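Local coordinates for THUMP domain-containing protein (Pyrococcus horikoshii, PDB 1VBK) that is of uncertain function but, as a ThiI-like protein with a THUMP domain, probably binds RNA and ATP and may act in tRNA thiolation or thiamine biosynthesis, at residues A[28-33]-A[49-54]; A[60-65]-A[166-171]; A[125-130]-A[154-159]; A[191-196]-A[296-301]; A[197-202]-A[225-230]. All blocks are in the same frame, centred on the assembly; numbering follows the deposited sequence.

Contact 1 of 5, residues A[28-33]-A[49-54]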
# COMPACT_ATOMS: atom_id res chain seq x y z
N ASN A 28 -12.10 0.24 -16.13
CA ASN A 28 -12.88 0.33 -14.90
C ASN A 28 -13.25 1.78 -14.63
O ASN A 28 -14.40 2.10 -14.34
CB ASN A 28 -12.08 -0.20 -13.71
CG ASN A 28 -12.79 0.02 -12.38
OD1 ASN A 28 -13.72 -0.71 -12.04
ND2 ASN A 28 -12.37 1.04 -11.65
N ASN A 29 -12.26 2.66 -14.74
CA ASN A 29 -12.48 4.08 -14.50
C ASN A 29 -13.39 4.70 -15.56
O ASN A 29 -14.18 5.60 -15.26
CB ASN A 29 -11.12 4.80 -14.46
CG ASN A 29 -10.21 4.25 -13.37
OD1 ASN A 29 -10.67 3.55 -12.46
ND2 ASN A 29 -8.92 4.57 -13.44
N ILE A 30 -13.30 4.21 -16.79
CA ILE A 30 -14.14 4.70 -17.87
C ILE A 30 -15.59 4.31 -17.60
O ILE A 30 -16.51 5.11 -17.78
CB ILE A 30 -13.66 4.13 -19.23
CG1 ILE A 30 -12.35 4.81 -19.64
CG2 ILE A 30 -14.74 4.30 -20.31
CD1 ILE A 30 -11.67 4.22 -20.85
N ARG A 31 -15.80 3.08 -17.14
CA ARG A 31 -17.15 2.62 -16.82
C ARG A 31 -17.74 3.47 -15.69
O ARG A 31 -18.88 3.91 -15.77
CB ARG A 31 -17.13 1.15 -16.39
CG ARG A 31 -18.50 0.62 -15.97
CD ARG A 31 -18.40 -0.78 -15.40
NE ARG A 31 -17.48 -0.84 -14.27
CZ ARG A 31 -17.69 -0.27 -13.09
NH1 ARG A 31 -18.82 0.40 -12.86
NH2 ARG A 31 -16.78 -0.37 -12.13
N GLU A 32 -16.95 3.68 -14.65
CA GLU A 32 -17.38 4.47 -13.50
C GLU A 32 -17.78 5.88 -13.93
O GLU A 32 -18.78 6.42 -13.46
CB GLU A 32 -16.27 4.55 -12.46
CG GLU A 32 -16.13 3.30 -11.61
CD GLU A 32 -17.30 3.12 -10.65
OE1 GLU A 32 -17.53 4.04 -9.83
OE2 GLU A 32 -17.97 2.07 -10.72
N ALA A 33 -16.99 6.48 -14.82
CA ALA A 33 -17.26 7.83 -15.30
C ALA A 33 -18.57 7.92 -16.07
O ALA A 33 -19.39 8.81 -15.82
CB ALA A 33 -16.12 8.31 -16.18
N GLY A 49 -4.22 -2.47 -28.25
CA GLY A 49 -3.74 -1.18 -27.77
C GLY A 49 -4.72 -0.04 -27.77
O GLY A 49 -4.35 1.10 -27.48
N ARG A 50 -5.98 -0.33 -28.08
CA ARG A 50 -7.03 0.67 -28.11
C ARG A 50 -8.20 0.22 -27.25
O ARG A 50 -8.42 -0.97 -27.05
CB ARG A 50 -7.56 0.86 -29.54
CG ARG A 50 -6.63 1.58 -30.50
CD ARG A 50 -6.69 3.08 -30.26
NE ARG A 50 -6.15 3.84 -31.38
CZ ARG A 50 -4.85 4.00 -31.63
NH1 ARG A 50 -3.94 3.46 -30.83
NH2 ARG A 50 -4.47 4.72 -32.67
N ILE A 51 -8.95 1.19 -26.73
CA ILE A 51 -10.15 0.88 -25.97
C ILE A 51 -11.28 1.44 -26.82
O ILE A 51 -11.21 2.57 -27.32
CB ILE A 51 -10.15 1.53 -24.58
CG1 ILE A 51 -9.28 0.70 -23.63
CG2 ILE A 51 -11.58 1.62 -24.04
CD1 ILE A 51 -9.06 1.34 -22.27
N ILE A 52 -12.31 0.62 -27.01
CA ILE A 52 -13.45 1.03 -27.80
C ILE A 52 -14.67 1.04 -26.90
O ILE A 52 -14.92 0.07 -26.18
CB ILE A 52 -13.72 0.05 -28.97
CG1 ILE A 52 -12.53 0.03 -29.94
CG2 ILE A 52 -15.01 0.45 -29.70
CD1 ILE A 52 -12.29 1.34 -30.69
N VAL A 53 -15.41 2.14 -26.92
CA VAL A 53 -16.63 2.26 -26.15
C VAL A 53 -17.77 2.27 -27.17
O VAL A 53 -17.90 3.23 -27.92
CB VAL A 53 -16.69 3.59 -25.35
CG1 VAL A 53 -18.02 3.68 -24.60
CG2 VAL A 53 -15.54 3.67 -24.39
N LYS A 54 -18.56 1.20 -27.23
CA LYS A 54 -19.68 1.18 -28.16
C LYS A 54 -20.82 1.92 -27.48
O LYS A 54 -21.28 1.51 -26.41
CB LYS A 54 -20.12 -0.26 -28.47
CG LYS A 54 -19.25 -1.00 -29.48
CD LYS A 54 -19.82 -2.39 -29.72
CE LYS A 54 -19.03 -3.16 -30.77
NZ LYS A 54 -19.48 -4.57 -30.87
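Ile30 on helix 19-36 drops its side chain onto strand 50-54, where Ile51 and Val53 receive it. The apolar contacts divide between its two branches. Along the longer one, CG1 lies anti to the carbonyl carbon (chi1 -73°) and the chain runs on extended, carrying CD1 of Ile30 tip to tip with Ile51: CD1 is 4.1 Å from Ile51 CG2 and equally far from Ile51 CD1. The shorter branch turns to the valine, with Ile30 CG2 4.2 Å from Val53 CG2. Ile51 and Val53 are alternate strand residues, both with their CB directed at the helix. The backbones stay apart, Ile30 CA lying 9.0 Å from Val53 CA, and no hydrogen bond joins the segments.

The polar interactions belong to the far side of the helix. Arg31 NH1 forms a salt bridge with Glu32 OE2 at 2.8 Å, the oxygen being approached from its anti side and somewhat out of the carboxylate plane. Arg31 NH2 also donates to Asn28 OD1 at 3.1 Å, from above the carbonyl plane, and Asn28 ND2 in turn donates to Asn29 OD1. On the strand, Arg50 faces the other way, to a salt bridge with Glu155.

Packing of a helix layer on a sheet layer is consistent with the ferredoxin-like domain. With only methyl groups meeting, the contact implies cohesion by dispersion and exclusion of water, without directional bonds to fix its register.

Contact 2 of 5, residues A[60-65]-A[166-171]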
# COMPACT_ATOMS: atom_id res chain seq x y z
N GLU A 60 -21.28 12.74 -26.14
CA GLU A 60 -21.45 12.91 -24.70
C GLU A 60 -20.43 12.09 -23.92
O GLU A 60 -19.89 12.55 -22.92
CB GLU A 60 -22.86 12.49 -24.28
CG GLU A 60 -23.23 12.96 -22.88
CD GLU A 60 -24.64 12.58 -22.50
OE1 GLU A 60 -25.53 12.65 -23.38
OE2 GLU A 60 -24.88 12.23 -21.33
N ALA A 61 -20.18 10.87 -24.38
CA ALA A 61 -19.21 10.00 -23.71
C ALA A 61 -17.82 10.61 -23.82
O ALA A 61 -17.08 10.69 -22.84
CB ALA A 61 -19.22 8.62 -24.36
N ALA A 62 -17.46 11.06 -25.02
CA ALA A 62 -16.15 11.65 -25.25
C ALA A 62 -15.88 12.84 -24.33
O ALA A 62 -14.78 12.99 -23.79
CB ALA A 62 -16.01 12.07 -26.71
N ASN A 63 -16.89 13.69 -24.14
CA ASN A 63 -16.73 14.86 -23.28
C ASN A 63 -16.51 14.51 -21.82
O ASN A 63 -15.87 15.26 -21.09
CB ASN A 63 -17.94 15.79 -23.43
CG ASN A 63 -17.90 16.58 -24.72
OD1 ASN A 63 -18.86 17.28 -25.06
ND2 ASN A 63 -16.79 16.49 -25.45
N VAL A 64 -17.05 13.37 -21.38
CA VAL A 64 -16.86 12.92 -20.00
C VAL A 64 -15.47 12.31 -19.87
O VAL A 64 -14.72 12.61 -18.94
CB VAL A 64 -17.89 11.84 -19.61
CG1 VAL A 64 -17.48 11.17 -18.30
CG2 VAL A 64 -19.28 12.46 -19.48
N LEU A 65 -15.12 11.45 -20.83
CA LEU A 65 -13.84 10.76 -20.81
C LEU A 65 -12.62 11.67 -20.84
O LEU A 65 -11.51 11.24 -20.50
CB LEU A 65 -13.78 9.74 -21.95
CG LEU A 65 -14.86 8.65 -21.80
CD1 LEU A 65 -14.62 7.53 -22.81
CD2 LEU A 65 -14.83 8.08 -20.38
N GLU A 166 -12.90 14.06 -35.39
CA GLU A 166 -12.54 14.72 -34.13
C GLU A 166 -11.55 13.90 -33.30
O GLU A 166 -11.69 12.68 -33.15
CB GLU A 166 -13.79 15.01 -33.30
CG GLU A 166 -13.52 15.70 -31.97
CD GLU A 166 -14.78 16.21 -31.29
OE1 GLU A 166 -15.67 15.39 -30.94
OE2 GLU A 166 -14.90 17.45 -31.09
N LYS A 167 -10.55 14.58 -32.75
CA LYS A 167 -9.53 13.95 -31.93
C LYS A 167 -9.31 14.88 -30.74
O LYS A 167 -8.57 15.86 -30.84
CB LYS A 167 -8.24 13.81 -32.74
CG LYS A 167 -7.14 13.02 -32.06
CD LYS A 167 -6.02 12.78 -33.06
CE LYS A 167 -4.90 11.95 -32.48
NZ LYS A 167 -3.82 11.74 -33.50
N ILE A 168 -9.97 14.56 -29.63
CA ILE A 168 -9.90 15.36 -28.41
C ILE A 168 -8.72 14.96 -27.54
O ILE A 168 -8.55 13.79 -27.20
CB ILE A 168 -11.19 15.21 -27.58
CG1 ILE A 168 -12.41 15.47 -28.46
CG2 ILE A 168 -11.17 16.19 -26.41
CD1 ILE A 168 -13.73 15.21 -27.75
N LYS A 169 -7.92 15.95 -27.15
CA LYS A 169 -6.75 15.71 -26.31
C LYS A 169 -7.17 15.38 -24.88
O LYS A 169 -7.95 16.12 -24.26
CB LYS A 169 -5.85 16.94 -26.34
CG LYS A 169 -4.53 16.80 -25.59
CD LYS A 169 -3.68 18.06 -25.75
CE LYS A 169 -2.36 17.96 -24.99
NZ LYS A 169 -1.53 19.19 -25.14
N GLY A 170 -6.67 14.27 -24.35
CA GLY A 170 -6.99 13.89 -22.99
C GLY A 170 -5.99 14.56 -22.06
O GLY A 170 -5.20 15.39 -22.50
N TRP A 171 -6.02 14.20 -20.78
CA TRP A 171 -5.10 14.79 -19.82
C TRP A 171 -3.78 14.04 -19.74
O TRP A 171 -2.84 14.52 -19.11
CB TRP A 171 -5.72 14.84 -18.43
CG TRP A 171 -6.47 16.10 -18.16
CD1 TRP A 171 -7.80 16.33 -18.38
CD2 TRP A 171 -5.94 17.31 -17.63
NE1 TRP A 171 -8.12 17.61 -18.02
CE2 TRP A 171 -6.99 18.24 -17.56
CE3 TRP A 171 -4.66 17.70 -17.22
CZ2 TRP A 171 -6.82 19.54 -17.09
CZ3 TRP A 171 -4.48 19.00 -16.74
CH2 TRP A 171 -5.55 19.90 -16.69
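The end of one isoleucine, Ile168, makes both close contacts here, reaching from strand 168-169 to helix 58-65. Its CG1 stands beside the backbone N and anti to the carbonyl carbon (chi1 -51°), and the extended second torsion (174°) carries CD1 outward to the helix. There Ile168 CD1 is 4.0 Å from Ala62 CB. It is also 4.0 Å from Asn63 ND2, so Ile168 CD1 rests against both a methyl and an amide nitrogen of the same helix.

Ala62 and Ile168 both direct their CB at the opposite segment, and their CA atoms are 7.9 Å apart. The pair links the ferredoxin-like part of the chain to a strand about a hundred residues on: Ile168 is backbone hydrogen-bonded to Ile74 of the antiparallel strand 71-81, whose Ile74 and Pro76 also lie against Ala62. Helix 58-65 therefore packs on the sheet where the late strand is added to it.

The CB of Asn63 does not aim at the strand, but its amide comes nearer. With chi1 at -76°, CG lies beside the backbone N, and the side chain crosses that of Ile168 at about a right angle. No hydrogen bond crosses; OD1 accepts from Lys59 NZ on the same helix.

Contact 3 of 5, residues A[125-130]-A[154-159]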
# COMPACT_ATOMS: atom_id res chain seq x y z
N LEU A 125 -0.66 4.41 -46.14
CA LEU A 125 -0.47 5.47 -47.12
C LEU A 125 -1.33 5.26 -48.37
O LEU A 125 -1.74 6.23 -49.02
CB LEU A 125 1.01 5.58 -47.50
CG LEU A 125 1.93 5.92 -46.32
CD1 LEU A 125 3.36 6.02 -46.83
CD2 LEU A 125 1.50 7.23 -45.67
N GLU A 126 -1.61 4.00 -48.71
CA GLU A 126 -2.45 3.71 -49.86
C GLU A 126 -3.88 4.12 -49.51
O GLU A 126 -4.60 4.69 -50.34
CB GLU A 126 -2.40 2.21 -50.21
CG GLU A 126 -1.06 1.74 -50.77
CD GLU A 126 -1.05 0.26 -51.15
OE1 GLU A 126 -1.19 -0.60 -50.26
OE2 GLU A 126 -0.89 -0.04 -52.36
N ILE A 127 -4.30 3.83 -48.29
CA ILE A 127 -5.64 4.19 -47.84
C ILE A 127 -5.79 5.71 -47.87
O ILE A 127 -6.78 6.23 -48.38
CB ILE A 127 -5.89 3.68 -46.40
CG1 ILE A 127 -5.91 2.15 -46.38
CG2 ILE A 127 -7.21 4.24 -45.88
CD1 ILE A 127 -5.89 1.56 -44.97
N GLN A 128 -4.80 6.41 -47.33
CA GLN A 128 -4.84 7.87 -47.31
C GLN A 128 -4.96 8.45 -48.72
O GLN A 128 -5.76 9.36 -48.96
CB GLN A 128 -3.59 8.42 -46.62
CG GLN A 128 -3.49 7.99 -45.16
CD GLN A 128 -2.29 8.55 -44.42
OE1 GLN A 128 -2.07 8.22 -43.25
NE2 GLN A 128 -1.51 9.41 -45.08
N ALA A 129 -4.18 7.91 -49.65
CA ALA A 129 -4.21 8.39 -51.03
C ALA A 129 -5.55 8.14 -51.72
O ALA A 129 -6.09 9.03 -52.38
CB ALA A 129 -3.09 7.74 -51.84
N LYS A 130 -6.08 6.93 -51.57
CA LYS A 130 -7.35 6.56 -52.19
C LYS A 130 -8.54 7.32 -51.61
O LYS A 130 -9.42 7.77 -52.35
CB LYS A 130 -7.60 5.06 -52.03
CG LYS A 130 -6.63 4.17 -52.79
CD LYS A 130 -6.86 4.25 -54.28
CE LYS A 130 -6.17 3.10 -55.01
NZ LYS A 130 -6.58 3.05 -56.45
N ILE A 154 -8.71 7.32 -39.91
CA ILE A 154 -9.21 5.98 -40.19
C ILE A 154 -8.37 4.93 -39.49
O ILE A 154 -7.16 4.84 -39.72
CB ILE A 154 -9.19 5.69 -41.71
CG1 ILE A 154 -9.99 6.76 -42.46
CG2 ILE A 154 -9.74 4.29 -41.99
CD1 ILE A 154 -9.91 6.65 -43.99
N GLU A 155 -9.00 4.14 -38.62
CA GLU A 155 -8.29 3.08 -37.92
C GLU A 155 -8.96 1.77 -38.28
O GLU A 155 -10.18 1.62 -38.15
CB GLU A 155 -8.34 3.33 -36.41
CG GLU A 155 -7.51 4.53 -35.97
CD GLU A 155 -7.41 4.68 -34.47
OE1 GLU A 155 -7.54 3.67 -33.75
OE2 GLU A 155 -7.17 5.82 -34.00
N ILE A 156 -8.17 0.82 -38.77
CA ILE A 156 -8.71 -0.48 -39.16
C ILE A 156 -8.23 -1.55 -38.18
O ILE A 156 -7.04 -1.67 -37.91
CB ILE A 156 -8.28 -0.85 -40.59
CG1 ILE A 156 -8.64 0.30 -41.53
CG2 ILE A 156 -8.98 -2.14 -41.03
CD1 ILE A 156 -8.26 0.06 -42.97
N MET A 157 -9.17 -2.32 -37.66
CA MET A 157 -8.84 -3.34 -36.68
C MET A 157 -9.80 -4.50 -36.78
O MET A 157 -11.02 -4.33 -36.66
CB MET A 157 -8.89 -2.70 -35.29
CG MET A 157 -8.64 -3.63 -34.12
SD MET A 157 -8.42 -2.66 -32.60
CE MET A 157 -10.10 -2.11 -32.28
N GLN A 158 -9.25 -5.69 -37.01
CA GLN A 158 -10.05 -6.91 -37.12
C GLN A 158 -11.30 -6.78 -37.99
O GLN A 158 -12.41 -7.02 -37.53
CB GLN A 158 -10.46 -7.38 -35.71
CG GLN A 158 -9.29 -7.64 -34.79
CD GLN A 158 -9.71 -8.18 -33.43
OE1 GLN A 158 -8.89 -8.30 -32.52
NE2 GLN A 158 -10.98 -8.53 -33.29
N GLY A 159 -11.11 -6.40 -39.25
CA GLY A 159 -12.23 -6.29 -40.17
C GLY A 159 -13.18 -5.12 -40.01
O GLY A 159 -14.18 -5.03 -40.74
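Ile127, Ile154 and Ile156 share one conformation: in each, CG1 is anti to the carbonyl carbon and the second torsion is extended, as in Ile127 with chi1 -66° and chi2 169°. This stretches every CD1 away from its own backbone and into the interface between helix 124-138 and strand 150-157. Ile127 and Ile156 consequently reach tip to tip, with Ile127 CD1 3.4 Å from Ile156 CD1, a closeness that may partly reflect coordinate error. The other pair is more relaxed. Ile127 CG2, the branch anti to the backbone N, lies 4.1 Å from Ile154 CD1, and these two side chains meet at a slant.

Ile154 and Ile156 alternate along the strand and direct CB to the helix, so the two branches of Ile127 are shared between them. Both strand residues also touch Ile87 of helix 84-102, while Phe120 lies against Ile127 and Ile156. Glu155, between Ile154 and Ile156, turns to the other face of the strand and a salt bridge with Arg7.

Within the THUMP domain, associated with RNA binding, the contact joins helix 124-138 to strand 150-157 of the mixed sheet. All three touching residues are buried and no hydrogen bond crosses, which implies an apolar interface held by dispersion and exclusion of water.

Contact 4 of 5, residues A[191-196]-A[296-301]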
# COMPACT_ATOMS: atom_id res chain seq x y z
N SER A 191 -3.73 22.81 -1.86
CA SER A 191 -3.71 21.39 -1.51
C SER A 191 -4.61 20.62 -2.47
O SER A 191 -4.38 19.44 -2.74
CB SER A 191 -4.14 21.18 -0.06
OG SER A 191 -5.40 21.78 0.22
N ALA A 192 -5.63 21.29 -3.00
CA ALA A 192 -6.55 20.65 -3.94
C ALA A 192 -5.82 20.39 -5.25
O ALA A 192 -6.01 19.34 -5.87
CB ALA A 192 -7.76 21.54 -4.19
N LEU A 193 -4.99 21.34 -5.66
CA LEU A 193 -4.21 21.23 -6.89
C LEU A 193 -3.15 20.14 -6.71
O LEU A 193 -2.83 19.41 -7.65
CB LEU A 193 -3.52 22.56 -7.22
CG LEU A 193 -2.61 22.56 -8.45
CD1 LEU A 193 -3.40 22.16 -9.70
CD2 LEU A 193 -2.00 23.94 -8.63
N ALA A 194 -2.62 20.04 -5.50
CA ALA A 194 -1.62 19.03 -5.18
C ALA A 194 -2.25 17.65 -5.38
O ALA A 194 -1.63 16.76 -5.95
CB ALA A 194 -1.16 19.19 -3.73
N ILE A 195 -3.48 17.49 -4.91
CA ILE A 195 -4.20 16.23 -5.04
C ILE A 195 -4.49 15.93 -6.51
O ILE A 195 -4.33 14.81 -6.96
CB ILE A 195 -5.51 16.26 -4.24
CG1 ILE A 195 -5.19 16.27 -2.74
CG2 ILE A 195 -6.39 15.07 -4.61
CD1 ILE A 195 -6.38 16.44 -1.83
N PHE A 196 -4.90 16.96 -7.24
CA PHE A 196 -5.20 16.79 -8.66
C PHE A 196 -3.96 16.27 -9.40
O PHE A 196 -4.05 15.33 -10.19
CB PHE A 196 -5.66 18.13 -9.25
CG PHE A 196 -5.94 18.09 -10.73
CD1 PHE A 196 -4.90 18.16 -11.66
CD2 PHE A 196 -7.25 17.96 -11.21
CE1 PHE A 196 -5.15 18.10 -13.03
CE2 PHE A 196 -7.51 17.90 -12.58
CZ PHE A 196 -6.46 17.98 -13.49
N GLU A 296 7.13 25.18 -14.82
CA GLU A 296 6.44 25.33 -16.10
C GLU A 296 5.32 24.31 -16.27
O GLU A 296 4.28 24.61 -16.85
CB GLU A 296 7.42 25.22 -17.27
CG GLU A 296 8.44 26.35 -17.32
CD GLU A 296 7.79 27.72 -17.32
OE1 GLU A 296 6.90 27.96 -18.17
OE2 GLU A 296 8.17 28.56 -16.48
N TYR A 297 5.54 23.10 -15.77
CA TYR A 297 4.53 22.05 -15.86
C TYR A 297 3.30 22.43 -15.05
O TYR A 297 2.17 22.37 -15.54
CB TYR A 297 5.09 20.73 -15.34
CG TYR A 297 4.02 19.68 -15.11
CD1 TYR A 297 3.29 19.16 -16.19
CD2 TYR A 297 3.74 19.21 -13.83
CE1 TYR A 297 2.28 18.21 -15.98
CE2 TYR A 297 2.74 18.26 -13.61
CZ TYR A 297 2.02 17.77 -14.69
OH TYR A 297 1.04 16.83 -14.48
N ILE A 298 3.52 22.82 -13.80
CA ILE A 298 2.42 23.19 -12.93
C ILE A 298 1.60 24.33 -13.54
O ILE A 298 0.37 24.34 -13.45
CB ILE A 298 2.93 23.62 -11.53
CG1 ILE A 298 3.62 22.42 -10.85
CG2 ILE A 298 1.77 24.12 -10.68
CD1 ILE A 298 4.17 22.72 -9.47
N LYS A 299 2.29 25.28 -14.15
CA LYS A 299 1.62 26.42 -14.79
C LYS A 299 0.72 25.92 -15.92
O LYS A 299 -0.41 26.37 -16.07
CB LYS A 299 2.65 27.40 -15.35
CG LYS A 299 3.67 27.90 -14.34
CD LYS A 299 3.03 28.71 -13.23
CE LYS A 299 2.44 30.01 -13.75
NZ LYS A 299 1.87 30.83 -12.64
N SER A 300 1.24 24.98 -16.71
CA SER A 300 0.47 24.44 -17.83
C SER A 300 -0.82 23.79 -17.32
O SER A 300 -1.89 23.97 -17.91
CB SER A 300 1.30 23.41 -18.60
OG SER A 300 1.48 22.21 -17.85
N VAL A 301 -0.72 23.05 -16.22
CA VAL A 301 -1.90 22.40 -15.65
C VAL A 301 -2.90 23.46 -15.20
O VAL A 301 -4.08 23.38 -15.53
CB VAL A 301 -1.53 21.52 -14.44
CG1 VAL A 301 -2.80 20.96 -13.80
CG2 VAL A 301 -0.62 20.39 -14.89
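Val301 presses one methyl against Phe196, and this is the tight part of the meeting between helices 189-200 and 295-305. Val301 CG1 is 3.8 Å from Phe196 CE1 and 4.1 Å from Phe196 CD1, approaching the ring obliquely as the two side chains run antiparallel alongside one another. Phe196 is brought there by chi1 178°, which sets its CG opposite the backbone N and swings the ring to the partner helix. The other methyl of Val301 meets a side chain of its own helix: CG2 lies 3.7 Å above one face of the Tyr297 ring, near its margin. Trp171, Tyr230 and Phe69 each meet Phe196 edge-to-face, embedding this side in aromatic rings.

Toward Ile298 the packing is slacker. Leu193 spreads its two methyls, CD1 lying 4.3 Å from Val301 CG1 and CD2 also 4.3 Å from Ile298 CG2. Ile298 is partly exposed, and beyond it Glu296, Lys299 and Ser300 are exposed on the outer side of helix 295-305.

The short helix segments run nearly perpendicular, at 98°, with their axes 11.9 Å apart, a separation bridged by side chains. Such crossing places the C-terminal helix over a helix that flanks the parallel sheet of the ThiI domain, an alpha/beta fold of the HUP clan.

Contact 5 of 5, residues A[197-202]-A[225-230]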
# COMPACT_ATOMS: atom_id res chain seq x y z
N LEU A 197 -2.81 16.87 -9.12
CA LEU A 197 -1.56 16.46 -9.77
C LEU A 197 -1.17 15.01 -9.47
O LEU A 197 -0.63 14.32 -10.34
CB LEU A 197 -0.43 17.40 -9.35
CG LEU A 197 -0.57 18.86 -9.80
CD1 LEU A 197 0.48 19.72 -9.12
CD2 LEU A 197 -0.43 18.94 -11.31
N MET A 198 -1.45 14.55 -8.26
CA MET A 198 -1.11 13.17 -7.89
C MET A 198 -2.08 12.16 -8.51
O MET A 198 -1.68 11.06 -8.89
CB MET A 198 -1.08 13.03 -6.37
CG MET A 198 0.04 13.81 -5.70
SD MET A 198 1.66 13.35 -6.34
CE MET A 198 1.85 11.71 -5.63
N MET A 199 -3.35 12.53 -8.61
CA MET A 199 -4.32 11.62 -9.23
C MET A 199 -3.90 11.43 -10.69
O MET A 199 -3.98 10.32 -11.23
CB MET A 199 -5.73 12.20 -9.16
CG MET A 199 -6.33 12.19 -7.76
SD MET A 199 -8.09 12.62 -7.76
CE MET A 199 -7.98 14.39 -7.64
N LYS A 200 -3.43 12.51 -11.31
CA LYS A 200 -2.98 12.48 -12.70
C LYS A 200 -1.81 11.51 -12.87
O LYS A 200 -1.59 10.98 -13.96
CB LYS A 200 -2.57 13.89 -13.14
CG LYS A 200 -2.08 14.00 -14.59
CD LYS A 200 -1.75 15.46 -14.93
CE LYS A 200 -1.17 15.62 -16.33
NZ LYS A 200 0.14 14.93 -16.47
N ARG A 201 -1.06 11.29 -11.80
CA ARG A 201 0.07 10.37 -11.84
C ARG A 201 -0.40 8.95 -11.48
O ARG A 201 0.40 8.08 -11.11
CB ARG A 201 1.17 10.83 -10.87
CG ARG A 201 1.77 12.19 -11.25
CD ARG A 201 2.71 12.71 -10.16
NE ARG A 201 3.88 11.87 -9.97
CZ ARG A 201 4.96 11.89 -10.75
NH1 ARG A 201 5.03 12.71 -11.78
NH2 ARG A 201 5.99 11.09 -10.48
N GLY A 202 -1.70 8.72 -11.60
CA GLY A 202 -2.27 7.41 -11.33
C GLY A 202 -2.51 7.02 -9.88
O GLY A 202 -2.77 5.86 -9.58
N ASN A 225 -15.77 18.75 -4.35
CA ASN A 225 -16.78 18.57 -5.39
C ASN A 225 -16.19 18.78 -6.78
O ASN A 225 -16.58 18.11 -7.73
CB ASN A 225 -17.96 19.51 -5.19
CG ASN A 225 -18.79 19.15 -3.98
OD1 ASN A 225 -19.20 17.99 -3.81
ND2 ASN A 225 -19.06 20.13 -3.12
N LEU A 226 -15.26 19.72 -6.90
CA LEU A 226 -14.61 20.01 -8.17
C LEU A 226 -13.63 18.88 -8.51
O LEU A 226 -13.56 18.44 -9.66
CB LEU A 226 -13.86 21.33 -8.10
CG LEU A 226 -14.69 22.60 -7.92
CD1 LEU A 226 -13.76 23.79 -7.74
CD2 LEU A 226 -15.60 22.81 -9.12
N LEU A 227 -12.88 18.43 -7.51
CA LEU A 227 -11.90 17.36 -7.70
C LEU A 227 -12.57 16.02 -8.03
O LEU A 227 -12.02 15.20 -8.75
CB LEU A 227 -11.05 17.18 -6.44
CG LEU A 227 -9.97 18.24 -6.15
CD1 LEU A 227 -9.37 18.00 -4.77
CD2 LEU A 227 -8.90 18.16 -7.22
N LYS A 228 -13.77 15.81 -7.49
CA LYS A 228 -14.48 14.57 -7.71
C LYS A 228 -14.71 14.27 -9.19
O LYS A 228 -14.72 13.11 -9.60
CB LYS A 228 -15.82 14.58 -6.97
CG LYS A 228 -16.26 13.19 -6.51
CD LYS A 228 -17.57 13.21 -5.76
CE LYS A 228 -17.86 11.85 -5.15
NZ LYS A 228 -17.67 10.74 -6.13
N ARG A 229 -14.88 15.32 -9.99
CA ARG A 229 -15.12 15.18 -11.43
C ARG A 229 -13.90 14.66 -12.19
O ARG A 229 -13.93 14.51 -13.41
CB ARG A 229 -15.53 16.52 -12.03
CG ARG A 229 -16.76 17.13 -11.40
CD ARG A 229 -17.06 18.51 -11.98
NE ARG A 229 -17.37 18.45 -13.41
CZ ARG A 229 -16.56 18.89 -14.37
NH1 ARG A 229 -15.38 19.41 -14.07
NH2 ARG A 229 -16.93 18.82 -15.64
N TYR A 230 -12.83 14.38 -11.45
CA TYR A 230 -11.58 13.88 -12.02
C TYR A 230 -11.08 12.68 -11.23
O TYR A 230 -9.93 12.28 -11.36
CB TYR A 230 -10.51 14.97 -11.96
CG TYR A 230 -10.71 16.12 -12.92
CD1 TYR A 230 -10.26 16.04 -14.23
CD2 TYR A 230 -11.35 17.29 -12.51
CE1 TYR A 230 -10.43 17.10 -15.12
CE2 TYR A 230 -11.53 18.35 -13.40
CZ TYR A 230 -11.07 18.25 -14.70
OH TYR A 230 -11.25 19.29 -15.57
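Met199 touches both Leu227 and Tyr230, using two different atoms. Its terminal methyl makes the apolar contact, Met199 CE lying 3.9 Å from Leu227 CD2 with the two side chains at a slant to each other. Its sulfur instead looks onto backbone, with Met199 SD 4.1 Å from Tyr230 O, a van der Waals approach.

The next shell explains the aim. Met199 is extended through chi2 and then bends at chi3 (-87°), which turns CE out of the chain direction and toward the leucine. CB of Leu227 does not point at the opposing helix, but the end of its side chain comes nearer. The Tyr230 ring leads away toward Leu305 and Arg67, so it is the tyrosine backbone that stays beside Met199. That backbone is held by Tyr230 N donating to Leu227 O at 2.9 Å.

Farther out, helix 189-200 is closed by a Schellman motif with Gly202, at positive phi, as its C-prime residue: Gly202 N bonds to Met199 O at 2.8 Å, and Val203 N to Met198 O. The contact thus brings together the C-terminal ends of the helices before and after strand 204-210, as in consecutive beta-alpha-beta crossovers, consistent with the alpha/beta folds of the HUP clan.

In the fold
From the N terminus, contact 1 closes first, tying helix 19-36 to strand 50-54. Helix 58-65 follows and opens contact 2, whose long loop returns at 166-171; contact 3 closes wholly within that loop. These three reach the same mixed sheet, and Arg50 NE to Glu155 OE1 (2.8 Å) joins contact 1 to contact 3, while Ile30 packs on Leu65 between contacts 1 and 2. The chain then enters the parallel-sheet domain, where contact 4 spans residues 191-301 and encloses contact 5; both use helix 189-200. Trp171 bridges the halves, packing on Val301 of contact 4 and Tyr230 of contact 5. Contacts 3 and 4 lie farthest apart, centres about 39 Å.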